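Side-chain contact in protein BIM1 (Saccharomyces cerevisiae, PDB 4E61), which binds microtubules, including their plus ends, and is represented here by its C-terminal EB1-like motif, a dimeric helical domain: residues Thr57-Ile62 / Lys91-Leu96. Numbering follows the deposited sequence.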
ATOM      1  N   THR A  57      -7.722 -26.873  -1.645  1.00 60.02           N
ATOM      2  CA  THR A  57      -7.302 -28.149  -1.088  1.00 59.71           C
ATOM      3  C   THR A  57      -8.464 -28.831  -0.341  1.00 65.81           C
ATOM      4  O   THR A  57      -8.739 -30.003  -0.601  1.00 66.62           O
ATOM      5  CB  THR A  57      -6.055 -27.923  -0.231  1.00 65.35           C
ATOM      6  OG1 THR A  57      -4.969 -27.637  -1.108  1.00 69.49           O
ATOM      7  CG2 THR A  57      -5.716 -29.106   0.656  1.00 60.93           C
ATOM      8  N   THR A  58      -9.165 -28.107   0.558  1.00 63.16           N
ATOM      9  CA  THR A  58     -10.279 -28.730   1.270  1.00 63.08           C
ATOM     10  C   THR A  58     -11.496 -28.952   0.412  1.00 67.72           C
ATOM     11  O   THR A  58     -12.279 -29.833   0.729  1.00 67.50           O
ATOM     12  CB  THR A  58     -10.536 -28.230   2.705  1.00 66.74           C
ATOM     13  OG1 THR A  58     -11.701 -27.410   2.781  1.00 60.01           O
ATOM     14  CG2 THR A  58      -9.319 -27.645   3.380  1.00 65.25           C
ATOM     15  N   GLN A  59     -11.642 -28.198  -0.686  1.00 65.89           N
ATOM     16  CA  GLN A  59     -12.726 -28.405  -1.650  1.00 66.60           C
ATOM     17  C   GLN A  59     -12.493 -29.713  -2.416  1.00 73.07           C
ATOM     18  O   GLN A  59     -13.459 -30.421  -2.717  1.00 72.15           O
ATOM     19  CB  GLN A  59     -12.809 -27.247  -2.635  1.00 67.45           C
ATOM     20  CG  GLN A  59     -14.113 -26.488  -2.516  1.00 80.13           C
ATOM     21  CD  GLN A  59     -14.048 -25.157  -3.197  1.00 94.49           C
ATOM     22  OE1 GLN A  59     -13.306 -24.949  -4.175  1.00 88.01           O
ATOM     23  NE2 GLN A  59     -14.827 -24.219  -2.684  1.00 84.88           N
ATOM     24  N   ASP A  60     -11.210 -30.026  -2.708  1.00 71.63           N
ATOM     25  CA  ASP A  60     -10.808 -31.256  -3.375  1.00 72.77           C
ATOM     26  C   ASP A  60     -11.125 -32.477  -2.492  1.00 78.34           C
ATOM     27  O   ASP A  60     -11.637 -33.460  -3.013  1.00 78.95           O
ATOM     28  CB  ASP A  60      -9.328 -31.193  -3.795  1.00 75.06           C
ATOM     29  CG  ASP A  60      -9.024 -30.165  -4.882  1.00 90.35           C
ATOM     30  OD1 ASP A  60      -9.990 -29.522  -5.394  1.00 89.36           O
ATOM     31  OD2 ASP A  60      -7.825 -29.982  -5.208  1.00100.36           O
ATOM     32  N   LEU A  61     -10.960 -32.378  -1.166  1.00 75.23           N
ATOM     33  CA  LEU A  61     -11.298 -33.468  -0.251  1.00 75.67           C
ATOM     34  C   LEU A  61     -12.821 -33.645  -0.077  1.00 82.40           C
ATOM     35  O   LEU A  61     -13.270 -34.760   0.172  1.00 82.98           O
ATOM     36  CB  LEU A  61     -10.619 -33.289   1.116  1.00 75.66           C
ATOM     37  CG  LEU A  61      -9.133 -32.934   1.146  1.00 80.26           C
ATOM     38  CD1 LEU A  61      -8.645 -32.839   2.581  1.00 80.33           C
ATOM     39  CD2 LEU A  61      -8.292 -33.939   0.369  1.00 83.54           C
ATOM     40  N   ILE A  62     -13.611 -32.556  -0.186  1.00 80.09           N
ATOM     41  CA  ILE A  62     -15.076 -32.625  -0.079  1.00 80.57           C
ATOM     42  C   ILE A  62     -15.640 -33.216  -1.388  1.00 89.68           C
ATOM     43  O   ILE A  62     -16.520 -34.085  -1.336  1.00 89.54           O
ATOM     44  CB  ILE A  62     -15.742 -31.266   0.316  1.00 82.51           C
ATOM     45  CG1 ILE A  62     -15.173 -30.705   1.647  1.00 81.64           C
ATOM     46  CG2 ILE A  62     -17.277 -31.409   0.403  1.00 82.74           C
ATOM     47  CD1 ILE A  62     -15.309 -29.197   1.828  1.00 78.62           C
ATOM     48  N   LYS A  91     -18.345 -19.734   1.010  1.00 42.29           N
ATOM     49  CA  LYS A  91     -18.448 -18.339   1.427  1.00 41.51           C
ATOM     50  C   LYS A  91     -17.079 -17.676   1.287  1.00 44.28           C
ATOM     51  O   LYS A  91     -16.998 -16.590   0.726  1.00 44.86           O
ATOM     52  CB  LYS A  91     -18.961 -18.236   2.877  1.00 43.90           C
ATOM     53  CG  LYS A  91     -20.476 -18.270   2.994  1.00 68.41           C
ATOM     54  CD  LYS A  91     -20.953 -18.202   4.453  1.00 80.69           C
ATOM     55  CE  LYS A  91     -21.657 -19.477   4.851  1.00 92.26           C
ATOM     56  NZ  LYS A  91     -22.053 -19.477   6.280  1.00103.65           N
ATOM     57  N   VAL A  92     -16.004 -18.360   1.743  1.00 38.96           N
ATOM     58  CA  VAL A  92     -14.611 -17.888   1.674  1.00 38.30           C
ATOM     59  C   VAL A  92     -14.178 -17.759   0.218  1.00 42.78           C
ATOM     60  O   VAL A  92     -13.546 -16.768  -0.142  1.00 40.72           O
ATOM     61  CB  VAL A  92     -13.608 -18.765   2.494  1.00 40.57           C
ATOM     62  CG1 VAL A  92     -12.228 -18.146   2.488  1.00 39.65           C
ATOM     63  CG2 VAL A  92     -14.060 -18.951   3.935  1.00 39.81           C
ATOM     64  N   GLU A  93     -14.523 -18.763  -0.611  1.00 42.08           N
ATOM     65  CA  GLU A  93     -14.191 -18.785  -2.028  1.00 43.18           C
ATOM     66  C   GLU A  93     -14.816 -17.607  -2.759  1.00 45.24           C
ATOM     67  O   GLU A  93     -14.133 -16.972  -3.568  1.00 44.49           O
ATOM     68  CB  GLU A  93     -14.584 -20.116  -2.676  1.00 45.45           C
ATOM     69  CG  GLU A  93     -13.749 -20.421  -3.915  1.00 60.93           C
ATOM     70  CD  GLU A  93     -14.387 -21.302  -4.979  1.00101.58           C
ATOM     71  OE1 GLU A  93     -14.379 -20.899  -6.166  1.00120.64           O
ATOM     72  OE2 GLU A  93     -14.862 -22.409  -4.641  1.00 92.68           O
ATOM     73  N   SER A  94     -16.074 -17.264  -2.424  1.00 41.23           N
ATOM     74  CA  SER A  94     -16.758 -16.108  -3.022  1.00 40.23           C
ATOM     75  C   SER A  94     -16.069 -14.799  -2.607  1.00 39.67           C
ATOM     76  O   SER A  94     -15.868 -13.930  -3.460  1.00 39.42           O
ATOM     77  CB  SER A  94     -18.253 -16.107  -2.705  1.00 42.83           C
ATOM     78  OG  SER A  94     -18.506 -15.760  -1.358  1.00 58.76           O
ATOM     79  N   ILE A  95     -15.643 -14.693  -1.340  1.00 34.30           N
ATOM     80  CA  ILE A  95     -14.883 -13.529  -0.890  1.00 34.86           C
ATOM     81  C   ILE A  95     -13.561 -13.411  -1.671  1.00 39.46           C
ATOM     82  O   ILE A  95     -13.242 -12.324  -2.143  1.00 39.77           O
ATOM     83  CB  ILE A  95     -14.686 -13.419   0.649  1.00 37.13           C
ATOM     84  CG1 ILE A  95     -16.053 -13.324   1.365  1.00 37.34           C
ATOM     85  CG2 ILE A  95     -13.803 -12.179   0.989  1.00 34.79           C
ATOM     86  CD1 ILE A  95     -16.000 -13.544   2.957  1.00 46.62           C
ATOM     87  N   LEU A  96     -12.838 -14.530  -1.853  1.00 36.20           N
ATOM     88  CA  LEU A  96     -11.569 -14.586  -2.614  1.00 36.65           C
ATOM     89  C   LEU A  96     -11.737 -14.216  -4.092  1.00 42.64           C
ATOM     90  O   LEU A  96     -10.876 -13.526  -4.652  1.00 43.48           O
ATOM     91  CB  LEU A  96     -10.820 -15.950  -2.475  1.00 35.72           C
ATOM     92  CG  LEU A  96     -10.412 -16.397  -1.059  1.00 38.25           C
ATOM     93  CD1 LEU A  96     -10.079 -17.860  -1.031  1.00 37.61           C
ATOM     94  CD2 LEU A  96      -9.304 -15.532  -0.461  1.00 36.55           C
TER
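Glu-93 OE2 is gripped by two groups: it accepts a hydrogen bond from Gln-59 NE2 at 2.7 Å and forms a salt bridge with Lys-90 NZ, one turn earlier on its own helix. The amide of helix 2-63 donates to the carboxylate of helix 84-101, and the oxygen receives it through its anti lone pair, the one pointing away from the other carboxylate oxygen. The bond is bent, with an N-H...O angle of 143°, and OE2 lies somewhat out of the amide plane. Gln-59 OE1 comes within 3.0 Å of Glu-93 OE2, an unfavourable approach of two acceptors. Both side chains are extended beyond CG and meet at about a right angle, amide and carboxylate planes turned 64° apart. In Glu-93, CG stands anti to the backbone N (chi1 -155°), which brings OE2 within reach of Gln-59 NE2. With their CA atoms 9.7 Å apart, Gln-59 and Glu-93 meet through the ends of their side chains. Alongside, Val-92 packs on Ile-51 and Val-55, and Thr-58 touches Phe-88 of the second subunit, placing the bond beside the apolar packing of the dimeric four-helix bundle of the EB1-like motif. Shortening Gln-59 to an alanine is likely to leave Glu-93 OE2 without its amide donor, more dependent on Lys-90. That lysine probably favours an ionised Glu-93, whose carboxylate ties the returning helix to the long one by a polar link.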